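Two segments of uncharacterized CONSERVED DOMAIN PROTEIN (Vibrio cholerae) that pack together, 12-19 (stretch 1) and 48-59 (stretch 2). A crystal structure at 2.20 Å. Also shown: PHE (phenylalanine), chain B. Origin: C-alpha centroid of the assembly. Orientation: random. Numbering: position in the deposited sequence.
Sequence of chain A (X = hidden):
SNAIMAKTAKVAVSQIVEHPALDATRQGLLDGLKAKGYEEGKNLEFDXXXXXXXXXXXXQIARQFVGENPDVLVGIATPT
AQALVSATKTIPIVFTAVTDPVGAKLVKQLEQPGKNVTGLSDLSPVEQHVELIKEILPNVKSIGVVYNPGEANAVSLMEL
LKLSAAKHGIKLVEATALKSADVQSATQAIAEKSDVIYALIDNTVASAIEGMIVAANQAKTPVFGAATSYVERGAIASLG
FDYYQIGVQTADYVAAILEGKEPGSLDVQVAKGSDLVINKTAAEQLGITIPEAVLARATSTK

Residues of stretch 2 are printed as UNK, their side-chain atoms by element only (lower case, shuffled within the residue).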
# COMPACT_ATOMS: atom_id res chain seq x y z
N ALA A 12 -6.51 -1.56 13.25
CA ALA A 12 -6.16 -0.15 13.17
C ALA A 12 -4.80 0.06 13.84
O ALA A 12 -4.63 -0.31 15.00
CB ALA A 12 -7.26 0.70 13.86
N VAL A 13 -3.89 0.64 13.09
CA VAL A 13 -2.50 0.74 13.43
C VAL A 13 -2.11 2.18 13.63
O VAL A 13 -2.27 3.00 12.73
CB VAL A 13 -1.60 0.17 12.33
CG1 VAL A 13 -0.14 0.24 12.79
CG2 VAL A 13 -2.00 -1.28 11.96
N SER A 14 -1.63 2.49 14.83
CA SER A 14 -1.15 3.80 15.15
C SER A 14 0.35 3.78 15.43
O SER A 14 0.83 2.98 16.24
CB SER A 14 -1.86 4.24 16.41
OG SER A 14 -1.47 5.56 16.80
N GLN A 15 1.07 4.72 14.84
CA GLN A 15 2.54 4.73 14.83
C GLN A 15 2.97 6.14 15.15
O GLN A 15 2.44 7.09 14.55
CB GLN A 15 2.99 4.35 13.42
CG GLN A 15 4.39 4.10 13.29
CD GLN A 15 4.77 3.64 11.87
OE1 GLN A 15 4.18 2.73 11.35
NE2 GLN A 15 5.78 4.26 11.30
N ILE A 16 3.91 6.32 16.07
CA ILE A 16 4.24 7.66 16.52
C ILE A 16 4.78 8.55 15.39
O ILE A 16 4.48 9.76 15.31
CB ILE A 16 5.17 7.61 17.77
CG1 ILE A 16 5.45 8.99 18.34
CG2 ILE A 16 6.47 6.84 17.48
CD1 ILE A 16 4.22 9.82 18.78
N VAL A 17 5.60 7.96 14.53
CA VAL A 17 6.24 8.69 13.45
C VAL A 17 6.72 7.68 12.44
O VAL A 17 6.93 6.50 12.76
CB VAL A 17 7.41 9.61 13.97
CG1 VAL A 17 8.65 8.79 14.30
CG2 VAL A 17 7.78 10.70 12.91
N GLU A 18 6.87 8.10 11.18
CA GLU A 18 7.54 7.25 10.15
C GLU A 18 9.05 7.38 10.25
O GLU A 18 9.60 8.39 9.93
CB GLU A 18 7.04 7.63 8.75
CG GLU A 18 5.54 7.30 8.70
CD GLU A 18 4.82 7.65 7.41
OE1 GLU A 18 5.38 8.31 6.53
OE2 GLU A 18 3.63 7.23 7.28
N HIS A 19 9.70 6.37 10.83
CA HIS A 19 11.13 6.16 10.65
C HIS A 19 11.35 4.70 10.29
O HIS A 19 10.47 3.88 10.52
CB HIS A 19 11.97 6.65 11.86
CG HIS A 19 11.71 5.95 13.17
ND1 HIS A 19 12.29 4.74 13.50
CD2 HIS A 19 11.06 6.36 14.29
CE1 HIS A 19 11.95 4.41 14.73
NE2 HIS A 19 11.21 5.37 15.24
N UNK A 48 -4.30 2.77 9.14
CA UNK A 48 -3.00 3.19 9.54
C UNK A 48 -3.00 4.72 9.70
O UNK A 48 -3.47 5.45 8.84
c UNK A 48 -0.74 3.49 8.59
c UNK A 48 1.58 4.98 8.98
c UNK A 48 -0.31 4.40 7.62
c UNK A 48 1.17 4.10 9.96
o UNK A 48 2.76 5.69 9.16
c UNK A 48 -2.02 2.77 8.44
c UNK A 48 0.86 5.14 7.81
c UNK A 48 -0.00 3.37 9.77
N UNK A 49 -2.45 5.21 10.79
CA UNK A 49 -2.25 6.65 10.99
C UNK A 49 -0.89 6.88 11.66
O UNK A 49 -0.53 6.14 12.61
c UNK A 49 -4.76 7.48 11.23
c UNK A 49 -6.17 8.93 9.51
n UNK A 49 -6.82 9.74 10.62
c UNK A 49 -3.35 7.24 11.87
c UNK A 49 -4.73 8.45 10.01
N UNK A 50 -0.16 7.92 11.21
CA UNK A 50 1.04 8.32 11.88
C UNK A 50 0.74 9.60 12.64
O UNK A 50 0.02 10.46 12.15
o UNK A 50 3.26 9.23 11.71
c UNK A 50 1.89 9.37 9.70
c UNK A 50 2.25 8.53 10.95
N UNK A 51 1.30 9.71 13.85
CA UNK A 51 1.17 10.88 14.66
C UNK A 51 2.16 11.96 14.30
O UNK A 51 2.19 13.01 14.92
c UNK A 51 1.25 10.55 16.16
N UNK A 52 2.99 11.71 13.31
CA UNK A 52 3.99 12.69 12.87
C UNK A 52 4.84 13.23 14.03
O UNK A 52 5.16 14.37 14.08
c UNK A 52 3.33 13.84 12.08
c UNK A 52 1.73 14.45 10.19
o UNK A 52 0.54 14.66 10.27
n UNK A 52 2.53 15.19 9.44
c UNK A 52 2.40 13.33 10.98
N UNK A 53 5.17 12.38 14.97
CA UNK A 53 6.04 12.74 16.07
C UNK A 53 5.31 13.53 17.16
O UNK A 53 5.92 13.85 18.17
N UNK A 54 4.03 13.84 16.94
CA UNK A 54 3.26 14.64 17.89
C UNK A 54 2.54 13.79 18.92
O UNK A 54 1.73 12.92 18.57
c UNK A 54 1.77 16.68 18.01
n UNK A 54 1.63 17.85 17.40
o UNK A 54 1.52 16.51 19.20
c UNK A 54 2.27 15.53 17.15
N UNK A 55 2.82 14.04 20.20
CA UNK A 55 2.16 13.32 21.29
C UNK A 55 0.68 13.65 21.34
O UNK A 55 -0.12 12.84 21.81
c UNK A 55 2.87 13.86 22.53
c UNK A 55 4.03 14.75 20.65
c UNK A 55 4.22 14.25 22.05
N UNK A 56 0.32 14.83 20.85
CA UNK A 56 -1.08 15.25 20.82
C UNK A 56 -1.84 14.50 19.74
O UNK A 56 -2.95 14.01 19.97
c UNK A 56 -1.17 16.75 20.59
N UNK A 57 -1.24 14.40 18.55
CA UNK A 57 -1.86 13.68 17.44
C UNK A 57 -2.00 12.21 17.84
O UNK A 57 -3.01 11.59 17.53
c UNK A 57 -1.04 15.37 15.79
c UNK A 57 -1.85 13.13 14.87
c UNK A 57 -1.11 13.87 16.10
c UNK A 57 -0.08 15.74 14.54
N UNK A 58 -1.02 11.67 18.56
CA UNK A 58 -1.16 10.32 19.07
C UNK A 58 -2.49 10.14 19.85
O UNK A 58 -3.19 9.14 19.69
c UNK A 58 0.02 9.98 19.94
N UNK A 59 -2.86 11.14 20.65
CA UNK A 59 -4.08 11.07 21.43
C UNK A 59 -5.29 11.16 20.49
O UNK A 59 -6.23 10.37 20.59
c UNK A 59 -4.10 12.18 22.48
c UNK A 59 -2.99 11.89 23.52
c UNK A 59 -5.53 12.36 23.15
N PHE B . 11.27 0.87 21.01
CA PHE B . 10.86 2.28 20.63
C PHE B . 9.65 2.70 21.51
O PHE B . 9.45 2.04 22.57
CB PHE B . 10.59 2.41 19.13
CG PHE B . 11.86 2.47 18.29
CD1 PHE B . 12.67 3.63 18.29
CD2 PHE B . 12.27 1.40 17.52
CE1 PHE B . 13.82 3.68 17.58
CE2 PHE B . 13.42 1.45 16.79
CZ PHE B . 14.22 2.58 16.81
OXT PHE B . 8.90 3.66 21.24
O HOH W 1 -2.26 6.47 19.41
O HOH W 2 5.43 10.71 10.13

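Position 48 carries one carbon leading into a six-carbon ring that bears a single oxygen. That oxygen lies 2.6 Å from Glu-18 OE2, and the ring leans past Gln-15. It is Tyr-48, whose OH donates a hydrogen bond to Glu-18 OE2 near the plane of the ring; CD1 also lies 4.4 Å from Val-13 CG1.

Position 49 has four carbons in a row ending in nitrogen. Its side chain starts on the same face of the sheet as Ser-14 and its end leads away, while the backbone makes the hydrogen bonds: its N donates to Val-13 O at 2.9 Å, and its O accepts from Gln-15 N at 3.1 Å. This is Lys-49.

Position 50 has one carbon carrying an oxygen and a carbon. The oxygen comes within 3.5 Å of Val-17 CA, the methyl within 3.7 Å of Glu-18 OE2. It is Thr-50, and a water joins its OG1 (3.1 Å from the water O) to Glu-18 N (3.2 Å from the same O).

Position 51 has a single carbon, 4.0 Å from Ile-16 CD1: Ala-51. Its N donates to Gln-15 O at 2.9 Å, the last rung of the ladder.

Position 52 shows three carbons, the third carrying one oxygen and one nitrogen; the CA-to-CB bond points away from stretch 1. It is Gln-52, and its N donates to Thr-50 OG1 at 3.0 Å.

Position 53 has no side-chain atoms. Its phi of 79° favours glycine, and its N donates to Ile-16 O at 2.7 Å: Gly-53.

Position 54 has two carbons, the second carrying oxygen and nitrogen, and its CA-to-CB bond points away from stretch 1. This is Asn-54, the N-cap; its OD1 accepts from the N of residue 56 at 2.6 Å.

Position 55 closes three carbons onto its own backbone N, with no contact to stretch 1: Pro-55, opening the helix.

Position 56 has one carbon, out of reach: Ala-56, the capped residue.

Position 57 has four carbons, forked at the first with one longer arm, and touches nothing on stretch 1: Ile-57.

Position 58 has one carbon pointing toward stretch 1, 4.4 Å from Ile-16 CD1. It is Ala-58; a water O lies 2.8 Å from Ala-58 O, to which it donates, and 2.9 Å from Ser-14 OG, from which it accepts.

Position 59 has one carbon carrying two more, out of reach: Val-59.

The rule is that the backbone ladder sets the parallel register, while alternating faces place Tyr-48 and Thr-50 beside Val-13 and Gln-15. Beyond the strands, a type I' turn from Ala-51 to Asn-54 brings Gly-53 N to Ile-16 O, while Ile-16 CD1 reaches two small alanines.

Stretch 2, residues 48-59: YKTAQGNPAIAV
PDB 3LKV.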